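Local coordinates for putative exported protein (Bordetella parapertussis, PDB 3OCJ) that is of unknown function but carries a Rossmann-like methyltransferase domain, consistent with an S-adenosylmethionine-dependent methyltransferase, and holds a palmitic acid molecule in the crystal, at residues Val75-Gly80 / Phe91-Pro96; Gln243-His248 / Asp291-Phe296. All coordinates share one frame; numbering follows the deposited sequence. Where two conformers were deposited one is given.

Interaction 1 (Val75-Gly80 / Phe91-Pro96); sequences VTHQPG and FYERLP. With PLM (palmitic acid), chain D.
His77 sets CG anti to its backbone N (chi1 173°), while Glu93 turns CG beside its own N and runs on extended, and the two side chains cross at about a right angle, the imidazole and carboxylate planes 33° apart. NE2 of His77 donates to OE2 of Glu93 at 2.9 Å, almost straight and in the ring plane, using the anti lone pair of that oxygen. The same OE2 takes the backbone N of Gly80 at 2.8 Å, from above the carboxylate plane, and forms a salt bridge with Arg89 one helical turn earlier. Three donors thus converge on one carboxylate oxygen. This His-carboxylate hydrogen bond ties the end of helix 68-76 and the loop after it to the end of helix 86-94, in a helical part of the chain that precedes the first strand of the Rossmann-like sheet. Tyr92 makes a T-shaped pair with His77, its CD2 3.8 Å above one imidazole face toward the rim, the ring planes 63° apart. Palmitic acid passes beyond: its chain end CG lies 3.9 Å from Tyr92 CE1, and its CE is 3.5 Å from Phe91 CB.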
ATOM      1  N   VAL A  75       2.193   6.184  -5.701  0.68 18.20           N
ATOM      2  CA  VAL A  75       1.945   7.029  -4.544  0.68 16.77           C
ATOM      3  C   VAL A  75       2.550   8.430  -4.668  0.68 19.78           C
ATOM      4  O   VAL A  75       1.947   9.406  -4.235  0.68 24.03           O
ATOM      5  CB  VAL A  75       2.407   6.357  -3.233  0.68 21.53           C
ATOM      6  CG1 VAL A  75       2.265   7.323  -2.084  0.68 18.46           C
ATOM      7  CG2 VAL A  75       1.588   5.106  -2.964  0.68 25.11           C
ATOM      8  N   THR A  76       3.729   8.533  -5.275  1.00 17.65           N
ATOM      9  CA  THR A  76       4.410   9.816  -5.390  1.00 17.07           C
ATOM     10  C   THR A  76       4.058  10.595  -6.665  1.00 17.30           C
ATOM     11  O   THR A  76       4.525  11.718  -6.865  1.00 21.33           O
ATOM     12  CB  THR A  76       5.940   9.671  -5.291  1.00 19.54           C
ATOM     13  OG1 THR A  76       6.437   8.956  -6.426  1.00 18.68           O
ATOM     14  CG2 THR A  76       6.319   8.919  -4.022  1.00 22.01           C
ATOM     15  N   HIS A  77       3.239   9.991  -7.518  1.00 19.51           N
ATOM     16  CA  HIS A  77       2.771  10.677  -8.721  1.00 17.99           C
ATOM     17  C   HIS A  77       2.171  12.045  -8.391  1.00 20.72           C
ATOM     18  O   HIS A  77       1.272  12.165  -7.561  1.00 21.12           O
ATOM     19  CB  HIS A  77       1.748   9.821  -9.477  1.00 19.39           C
ATOM     20  CG  HIS A  77       1.109  10.528 -10.635  1.00 16.87           C
ATOM     21  ND1 HIS A  77       1.751  10.717 -11.838  1.00 20.72           N
ATOM     22  CD2 HIS A  77      -0.114  11.093 -10.765  1.00 20.76           C
ATOM     23  CE1 HIS A  77       0.953  11.377 -12.660  1.00 19.77           C
ATOM     24  NE2 HIS A  77      -0.188  11.607 -12.039  1.00 16.70           N
ATOM     25  N   GLN A  78       2.670  13.079  -9.055  1.00 20.49           N
ATOM     26  CA  GLN A  78       2.097  14.412  -8.924  1.00 22.09           C
ATOM     27  C   GLN A  78       1.036  14.601 -10.004  1.00 20.72           C
ATOM     28  O   GLN A  78       1.324  14.468 -11.187  1.00 20.74           O
ATOM     29  CB  GLN A  78       3.194  15.467  -9.046  1.00 23.65           C
ATOM     30  CG  GLN A  78       4.299  15.320  -8.007  1.00 40.91           C
ATOM     31  CD  GLN A  78       5.267  16.489  -8.001  1.00 58.99           C
ATOM     32  OE1 GLN A  78       4.955  17.571  -8.501  1.00 65.66           O
ATOM     33  NE2 GLN A  78       6.448  16.277  -7.431  1.00 61.33           N
ATOM     34  N   PRO A  79      -0.208  14.884  -9.601  1.00 22.55           N
ATOM     35  CA  PRO A  79      -1.279  15.025 -10.595  1.00 25.04           C
ATOM     36  C   PRO A  79      -0.945  16.023 -11.707  1.00 24.77           C
ATOM     37  O   PRO A  79      -0.486  17.139 -11.451  1.00 29.14           O
ATOM     38  CB  PRO A  79      -2.464  15.507  -9.757  1.00 25.17           C
ATOM     39  CG  PRO A  79      -2.204  14.921  -8.399  1.00 24.23           C
ATOM     40  CD  PRO A  79      -0.714  15.004  -8.222  1.00 22.65           C
ATOM     41  N   GLY A  80      -1.160  15.595 -12.946  1.00 22.14           N
ATOM     42  CA  GLY A  80      -0.864  16.406 -14.113  1.00 20.96           C
ATOM     43  C   GLY A  80       0.509  16.159 -14.709  1.00 25.45           C
ATOM     44  O   GLY A  80       0.775  16.548 -15.847  1.00 25.93           O
ATOM     45  N   PHE A  91      -6.910   6.576 -14.273  1.00 15.33           N
ATOM     46  CA  PHE A  91      -6.633   5.552 -13.265  1.00 15.83           C
ATOM     47  C   PHE A  91      -5.686   6.064 -12.174  1.00 17.67           C
ATOM     48  O   PHE A  91      -5.899   5.818 -10.980  1.00 18.76           O
ATOM     49  CB  PHE A  91      -6.046   4.292 -13.908  1.00 17.61           C
ATOM     50  CG  PHE A  91      -6.957   3.628 -14.915  1.00 19.26           C
ATOM     51  CD1 PHE A  91      -8.334   3.729 -14.803  1.00 19.53           C
ATOM     52  CD2 PHE A  91      -6.425   2.868 -15.951  1.00 21.56           C
ATOM     53  CE1 PHE A  91      -9.168   3.105 -15.720  1.00 23.96           C
ATOM     54  CE2 PHE A  91      -7.250   2.242 -16.874  1.00 22.45           C
ATOM     55  CZ  PHE A  91      -8.623   2.360 -16.756  1.00 23.34           C
ATOM     56  N   TYR A  92      -4.639   6.779 -12.577  1.00 15.17           N
ATOM     57  CA  TYR A  92      -3.664   7.334 -11.637  1.00 17.00           C
ATOM     58  C   TYR A  92      -4.225   8.462 -10.771  1.00 16.78           C
ATOM     59  O   TYR A  92      -3.713   8.715  -9.686  1.00 17.48           O
ATOM     60  CB  TYR A  92      -2.466   7.923 -12.383  1.00 18.36           C
ATOM     61  CG  TYR A  92      -1.280   7.013 -12.640  1.00 16.20           C
ATOM     62  CD1 TYR A  92      -1.327   6.027 -13.615  1.00 15.84           C
ATOM     63  CD2 TYR A  92      -0.080   7.204 -11.958  1.00 18.75           C
ATOM     64  CE1 TYR A  92      -0.224   5.225 -13.871  1.00 17.16           C
ATOM     65  CE2 TYR A  92       1.020   6.407 -12.206  1.00 19.77           C
ATOM     66  CZ  TYR A  92       0.942   5.423 -13.164  1.00 15.57           C
ATOM     67  OH  TYR A  92       2.047   4.629 -13.422  1.00 18.68           O
ATOM     68  N   GLU A  93      -5.237   9.178 -11.267  1.00 16.13           N
ATOM     69  CA  GLU A  93      -5.631  10.439 -10.635  1.00 15.26           C
ATOM     70  C   GLU A  93      -7.049  10.510 -10.099  1.00 17.46           C
ATOM     71  O   GLU A  93      -7.364  11.413  -9.313  1.00 21.64           O
ATOM     72  CB  GLU A  93      -5.376  11.616 -11.588  1.00 15.82           C
ATOM     73  CG  GLU A  93      -3.900  11.833 -11.851  1.00 18.21           C
ATOM     74  CD  GLU A  93      -3.610  12.962 -12.814  1.00 19.62           C
ATOM     75  OE1 GLU A  93      -4.554  13.687 -13.224  1.00 20.85           O
ATOM     76  OE2 GLU A  93      -2.413  13.137 -13.131  1.00 17.61           O
ATOM     77  N   ARG A  94      -7.913   9.595 -10.505  1.00 15.40           N
ATOM     78  CA  ARG A  94      -9.322   9.716 -10.141  1.00 16.75           C
ATOM     79  C   ARG A  94      -9.906   8.558  -9.329  1.00 14.87           C
ATOM     80  O   ARG A  94     -10.925   8.726  -8.661  1.00 17.97           O
ATOM     81  CB  ARG A  94     -10.171   9.987 -11.378  1.00 20.24           C
ATOM     82  CG  ARG A  94      -9.776  11.274 -12.080  1.00 24.24           C
ATOM     83  CD  ARG A  94     -10.590  11.504 -13.333  1.00 42.68           C
ATOM     84  NE  ARG A  94     -12.010  11.675 -13.045  1.00 48.87           N
ATOM     85  CZ  ARG A  94     -12.948  11.763 -13.982  1.00 60.04           C
ATOM     86  NH1 ARG A  94     -12.615  11.692 -15.264  1.00 60.63           N
ATOM     87  NH2 ARG A  94     -14.219  11.917 -13.638  1.00 62.18           N
ATOM     88  N   LEU A  95      -9.288   7.384  -9.368  1.00 15.54           N
ATOM     89  CA  LEU A  95      -9.857   6.259  -8.634  1.00 14.18           C
ATOM     90  C   LEU A  95      -9.858   6.569  -7.142  1.00 12.69           C
ATOM     91  O   LEU A  95      -8.839   6.971  -6.593  1.00 12.73           O
ATOM     92  CB  LEU A  95      -9.087   4.973  -8.922  1.00 14.20           C
ATOM     93  CG  LEU A  95      -9.053   4.566 -10.396  1.00 12.78           C
ATOM     94  CD1 LEU A  95      -8.253   3.275 -10.542  1.00 14.61           C
ATOM     95  CD2 LEU A  95     -10.459   4.394 -10.958  1.00 17.89           C
ATOM     96  N   PRO A  96     -11.006   6.399  -6.485  1.00 12.86           N
ATOM     97  CA  PRO A  96     -11.065   6.750  -5.059  1.00 11.71           C
ATOM     98  C   PRO A  96      -9.973   6.082  -4.213  1.00 12.71           C
ATOM     99  O   PRO A  96      -9.397   6.761  -3.357  1.00 12.99           O
ATOM    100  CB  PRO A  96     -12.459   6.271  -4.649  1.00 12.60           C
ATOM    101  CG  PRO A  96     -13.277   6.483  -5.900  1.00 14.59           C
ATOM    102  CD  PRO A  96     -12.336   6.061  -7.019  1.00 13.51           C
TER
HETATM  103  C1  PLM D 305      -0.775  -1.800  -1.842  1.00 15.16           C
HETATM  104  O1  PLM D 305      -0.332  -0.807  -1.229  1.00 21.49           O
HETATM  105  O2  PLM D 305       0.006  -2.746  -2.078  1.00 16.26           O
HETATM  106  C2  PLM D 305      -2.217  -1.886  -2.313  1.00 16.29           C
HETATM  107  C3  PLM D 305      -2.979  -0.566  -2.192  1.00 16.90           C
HETATM  108  C4  PLM D 305      -4.301  -0.713  -2.947  1.00 21.79           C
HETATM  109  C5  PLM D 305      -5.268   0.441  -2.721  1.00 25.39           C
HETATM  110  C6  PLM D 305      -4.753   1.753  -3.305  1.00 25.87           C
HETATM  111  C7  PLM D 305      -4.070   1.580  -4.656  1.00 25.00           C
HETATM  112  C8  PLM D 305      -5.016   1.144  -5.769  1.00 24.06           C
HETATM  113  C9  PLM D 305      -4.207   1.056  -7.059  1.00 22.44           C
HETATM  114  CA  PLM D 305      -5.072   1.079  -8.311  1.00 20.86           C
HETATM  115  CB  PLM D 305      -4.239   1.570  -9.490  1.00 23.61           C
HETATM  116  CC  PLM D 305      -4.864   1.206 -10.826  1.00 21.98           C
HETATM  117  CD  PLM D 305      -3.977   1.676 -11.970  1.00 26.31           C
HETATM  118  CE  PLM D 305      -4.527   1.154 -13.294  1.00 26.17           C
HETATM  119  CF  PLM D 305      -3.472   1.178 -14.388  1.00 26.56           C
HETATM  120  CG  PLM D 305      -2.955   2.579 -14.670  1.00 26.38           C

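Interaction 2 (Gln243-His248 / Asp291-Phe296); sequences QAIDPH and DRARLF
Ala293 presses its methyl against Ile245, CB to CG1 at 3.5 Å, and also meets the methyl of Ala244, with the two CB atoms 3.9 Å apart. Ala293 sits in a type I beta turn, Asp291 to Arg294, within the connection between strands 286-289 and 298-302, the antiparallel pair at one end of the seven-stranded Rossmann-like methyltransferase sheet. Its partner is the segment that leads into helix 247-261, where Asp246 is the N-cap and its OD2 accepts a hydrogen bond from the backbone N of Asp249. The contact therefore fastens the approach to that helix onto the connection between the last two strands, and it does so by apolar side chains.

Ile245 extends the apolar patch. Its CG1 lies beside the backbone N and chi2 is anti (171°), placing CD1 3.9 Å from Leu295 CD2. Trp240 touches both Ile245 and Leu295, and Pro96 at the start of helix 96-115 adds to the cover over Ile245. At the more exposed margin the Arg292 chain bends at chi3 (61°); its guanidinium lies by Ala244, whose O is 3.7 Å from Arg292 NH1, near the guanidinium plane.

The turn is held in shape by Asp291. Its backbone O receives both Arg294 N and Arg294 NH1, which arrive from opposite faces of the carbonyl plane. The carboxylate takes the two backbone amides just past the turn: OD2 accepts Leu295 N at 2.9 Å through its syn lone pair, and OD1 is met by Phe296 N at 2.8 Å from above the carboxylate plane.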
ATOM      1  N   GLN A 243     -20.316  10.845   0.651  1.00 17.60           N
ATOM      2  CA  GLN A 243     -20.332  12.219   0.158  1.00 18.65           C
ATOM      3  C   GLN A 243     -18.940  12.700  -0.231  1.00 20.90           C
ATOM      4  O   GLN A 243     -18.787  13.767  -0.833  1.00 20.75           O
ATOM      5  CB  GLN A 243     -20.939  13.167   1.197  1.00 20.84           C
ATOM      6  CG  GLN A 243     -22.441  13.011   1.337  1.00 29.94           C
ATOM      7  CD  GLN A 243     -22.843  12.532   2.714  1.00 44.71           C
ATOM      8  OE1 GLN A 243     -22.435  11.459   3.151  1.00 46.30           O
ATOM      9  NE2 GLN A 243     -23.647  13.329   3.408  1.00 45.58           N
ATOM     10  N   ALA A 244     -17.929  11.903   0.103  1.00 16.65           N
ATOM     11  CA  ALA A 244     -16.543  12.242  -0.190  1.00 13.73           C
ATOM     12  C   ALA A 244     -16.010  11.441  -1.377  1.00 15.24           C
ATOM     13  O   ALA A 244     -14.810  11.457  -1.645  1.00 17.28           O
ATOM     14  CB  ALA A 244     -15.669  12.008   1.041  1.00 17.52           C
ATOM     15  N   ILE A 245     -16.911  10.753  -2.080  1.00 14.16           N
ATOM     16  CA  ILE A 245     -16.524   9.876  -3.190  1.00 16.23           C
ATOM     17  C   ILE A 245     -17.333  10.230  -4.427  1.00 16.33           C
ATOM     18  O   ILE A 245     -18.562  10.286  -4.377  1.00 18.46           O
ATOM     19  CB  ILE A 245     -16.766   8.393  -2.851  1.00 15.27           C
ATOM     20  CG1 ILE A 245     -16.031   8.016  -1.553  1.00 15.48           C
ATOM     21  CG2 ILE A 245     -16.331   7.501  -4.016  1.00 16.14           C
ATOM     22  CD1 ILE A 245     -16.387   6.623  -1.021  1.00 17.33           C
ATOM     23  N   ASP A 246     -16.658  10.473  -5.545  1.00 17.13           N
ATOM     24  CA  ASP A 246     -17.377  10.736  -6.784  1.00 21.39           C
ATOM     25  C   ASP A 246     -18.068   9.457  -7.257  1.00 17.89           C
ATOM     26  O   ASP A 246     -17.416   8.424  -7.421  1.00 17.09           O
ATOM     27  CB  ASP A 246     -16.431  11.253  -7.868  1.00 21.40           C
ATOM     28  CG  ASP A 246     -17.149  11.529  -9.174  1.00 23.74           C
ATOM     29  OD1 ASP A 246     -17.704  12.640  -9.323  1.00 32.62           O
ATOM     30  OD2 ASP A 246     -17.195  10.635 -10.036  1.00 22.21           O
ATOM     31  N   PRO A 247     -19.391   9.506  -7.470  1.00 19.02           N
ATOM     32  CA  PRO A 247     -20.087   8.264  -7.824  1.00 20.37           C
ATOM     33  C   PRO A 247     -19.585   7.614  -9.116  1.00 19.26           C
ATOM     34  O   PRO A 247     -19.451   6.392  -9.153  1.00 18.86           O
ATOM     35  CB  PRO A 247     -21.545   8.708  -7.964  1.00 24.46           C
ATOM     36  CG  PRO A 247     -21.657   9.903  -7.072  1.00 25.22           C
ATOM     37  CD  PRO A 247     -20.333  10.611  -7.186  1.00 18.78           C
ATOM     38  N   HIS A 248     -19.310   8.399 -10.152  1.00 18.63           N
ATOM     39  CA  HIS A 248     -18.867   7.811 -11.409  1.00 19.72           C
ATOM     40  C   HIS A 248     -17.482   7.196 -11.267  1.00 18.22           C
ATOM     41  O   HIS A 248     -17.227   6.096 -11.774  1.00 19.32           O
ATOM     42  CB  HIS A 248     -18.845   8.826 -12.548  1.00 22.15           C
ATOM     43  CG  HIS A 248     -18.252   8.271 -13.807  1.00 29.41           C
ATOM     44  ND1 HIS A 248     -18.997   7.576 -14.736  1.00 30.92           N
ATOM     45  CD2 HIS A 248     -16.977   8.264 -14.265  1.00 33.44           C
ATOM     46  CE1 HIS A 248     -18.209   7.186 -15.724  1.00 30.30           C
ATOM     47  NE2 HIS A 248     -16.981   7.593 -15.463  1.00 32.16           N
ATOM     48  N   ASP A 291      -8.291   9.246   5.920  1.00 10.07           N
ATOM     49  CA  ASP A 291      -8.419   9.972   4.666  1.00 10.19           C
ATOM     50  C   ASP A 291      -9.858  10.487   4.553  1.00 11.32           C
ATOM     51  O   ASP A 291     -10.747  10.080   5.316  1.00 11.36           O
ATOM     52  CB  ASP A 291      -8.084   9.045   3.492  1.00 11.31           C
ATOM     53  CG  ASP A 291      -8.981   7.813   3.456  1.00 10.58           C
ATOM     54  OD1 ASP A 291      -8.957   7.040   4.445  1.00 10.20           O
ATOM     55  OD2 ASP A 291      -9.703   7.610   2.458  1.00 11.60           O
ATOM     56  N   ARG A 292     -10.094  11.394   3.615  1.00 11.49           N
ATOM     57  CA  ARG A 292     -11.382  12.060   3.522  1.00 13.06           C
ATOM     58  C   ARG A 292     -12.559  11.091   3.421  1.00 12.04           C
ATOM     59  O   ARG A 292     -13.555  11.240   4.119  1.00 13.02           O
ATOM     60  CB  ARG A 292     -11.397  13.028   2.335  1.00 16.12           C
ATOM     61  CG  ARG A 292     -10.499  14.242   2.538  1.00 22.44           C
ATOM     62  CD  ARG A 292     -10.571  15.173   1.327  1.00 35.47           C
ATOM     63  NE  ARG A 292     -11.925  15.684   1.113  1.00 49.62           N
ATOM     64  CZ  ARG A 292     -12.832  15.119   0.316  1.00 52.06           C
ATOM     65  NH1 ARG A 292     -12.537  14.015  -0.363  1.00 52.71           N
ATOM     66  NH2 ARG A 292     -14.037  15.662   0.194  1.00 48.09           N
ATOM     67  N   ALA A 293     -12.437  10.075   2.574  1.00 11.36           N
ATOM     68  CA  ALA A 293     -13.548   9.152   2.376  1.00 11.21           C
ATOM     69  C   ALA A 293     -13.519   7.939   3.318  1.00 10.93           C
ATOM     70  O   ALA A 293     -14.430   7.115   3.286  1.00 10.64           O
ATOM     71  CB  ALA A 293     -13.604   8.678   0.903  1.00 12.17           C
ATOM     72  N   ARG A 294     -12.467   7.836   4.124  1.00 10.01           N
ATOM     73  CA  ARG A 294     -12.246   6.743   5.093  1.00  9.02           C
ATOM     74  C   ARG A 294     -12.028   5.390   4.429  1.00 10.36           C
ATOM     75  O   ARG A 294     -12.364   4.352   5.000  1.00 11.97           O
ATOM     76  CB  ARG A 294     -13.374   6.636   6.135  1.00 11.28           C
ATOM     77  CG  ARG A 294     -13.484   7.803   7.148  1.00 11.85           C
ATOM     78  CD  ARG A 294     -14.329   8.937   6.618  1.00 12.62           C
ATOM     79  NE  ARG A 294     -14.659   9.881   7.698  1.00 13.08           N
ATOM     80  CZ  ARG A 294     -13.960  10.976   7.988  1.00 13.34           C
ATOM     81  NH1 ARG A 294     -12.881  11.297   7.297  1.00 12.42           N
ATOM     82  NH2 ARG A 294     -14.352  11.759   8.992  1.00 12.28           N
ATOM     83  N   LEU A 295     -11.431   5.423   3.241  1.00  9.96           N
ATOM     84  CA  LEU A 295     -11.072   4.209   2.504  1.00 10.15           C
ATOM     85  C   LEU A 295      -9.782   3.561   3.000  1.00  9.75           C
ATOM     86  O   LEU A 295      -9.601   2.348   2.854  1.00  9.63           O
ATOM     87  CB  LEU A 295     -10.890   4.529   1.024  1.00 11.17           C
ATOM     88  CG  LEU A 295     -11.984   5.410   0.408  1.00 16.99           C
ATOM     89  CD1 LEU A 295     -11.674   5.737  -1.055  1.00 19.79           C
ATOM     90  CD2 LEU A 295     -13.367   4.789   0.535  1.00 14.35           C
ATOM     91  N   PHE A 296      -8.865   4.355   3.536  1.00  9.09           N
ATOM     92  CA  PHE A 296      -7.525   3.845   3.815  1.00 10.37           C
ATOM     93  C   PHE A 296      -6.922   4.585   5.005  1.00  8.94           C
ATOM     94  O   PHE A 296      -5.949   5.331   4.850  1.00  9.79           O
ATOM     95  CB  PHE A 296      -6.638   4.021   2.571  1.00  9.36           C
ATOM     96  CG  PHE A 296      -5.506   3.013   2.438  1.00  9.52           C
ATOM     97  CD1 PHE A 296      -5.102   2.190   3.489  1.00  9.98           C
ATOM     98  CD2 PHE A 296      -4.857   2.901   1.214  1.00 10.98           C
ATOM     99  CE1 PHE A 296      -4.049   1.260   3.304  1.00 11.38           C
ATOM    100  CE2 PHE A 296      -3.817   1.996   1.021  1.00 10.79           C
ATOM    101  CZ  PHE A 296      -3.419   1.167   2.065  1.00 10.67           C
TER

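How the interactions relate
Both segments of interaction 1 come earlier in the chain than either segment of interaction 2, and their centres lie 14 Å apart. The first joins the ends of helices 68-76 and 86-94; the second sets the residues just before helix 247-261 against the connection between strands 286-289 and 298-302. Pro96, the first residue of helix 96-115, bridges them: its O lies 3.4 Å from Leu295 CD1, and its CG 3.7 Å from Ile245 CG2. Helix 247-261 is shared too, since Phe91 and Leu95 pack on it and Arg94 forms a salt bridge with Asp249. The helices before the first strand thus pack, through Pro96, on the loop linking the final two strands, with palmitic acid touching Phe91, Tyr92 and Leu95 of interaction 1.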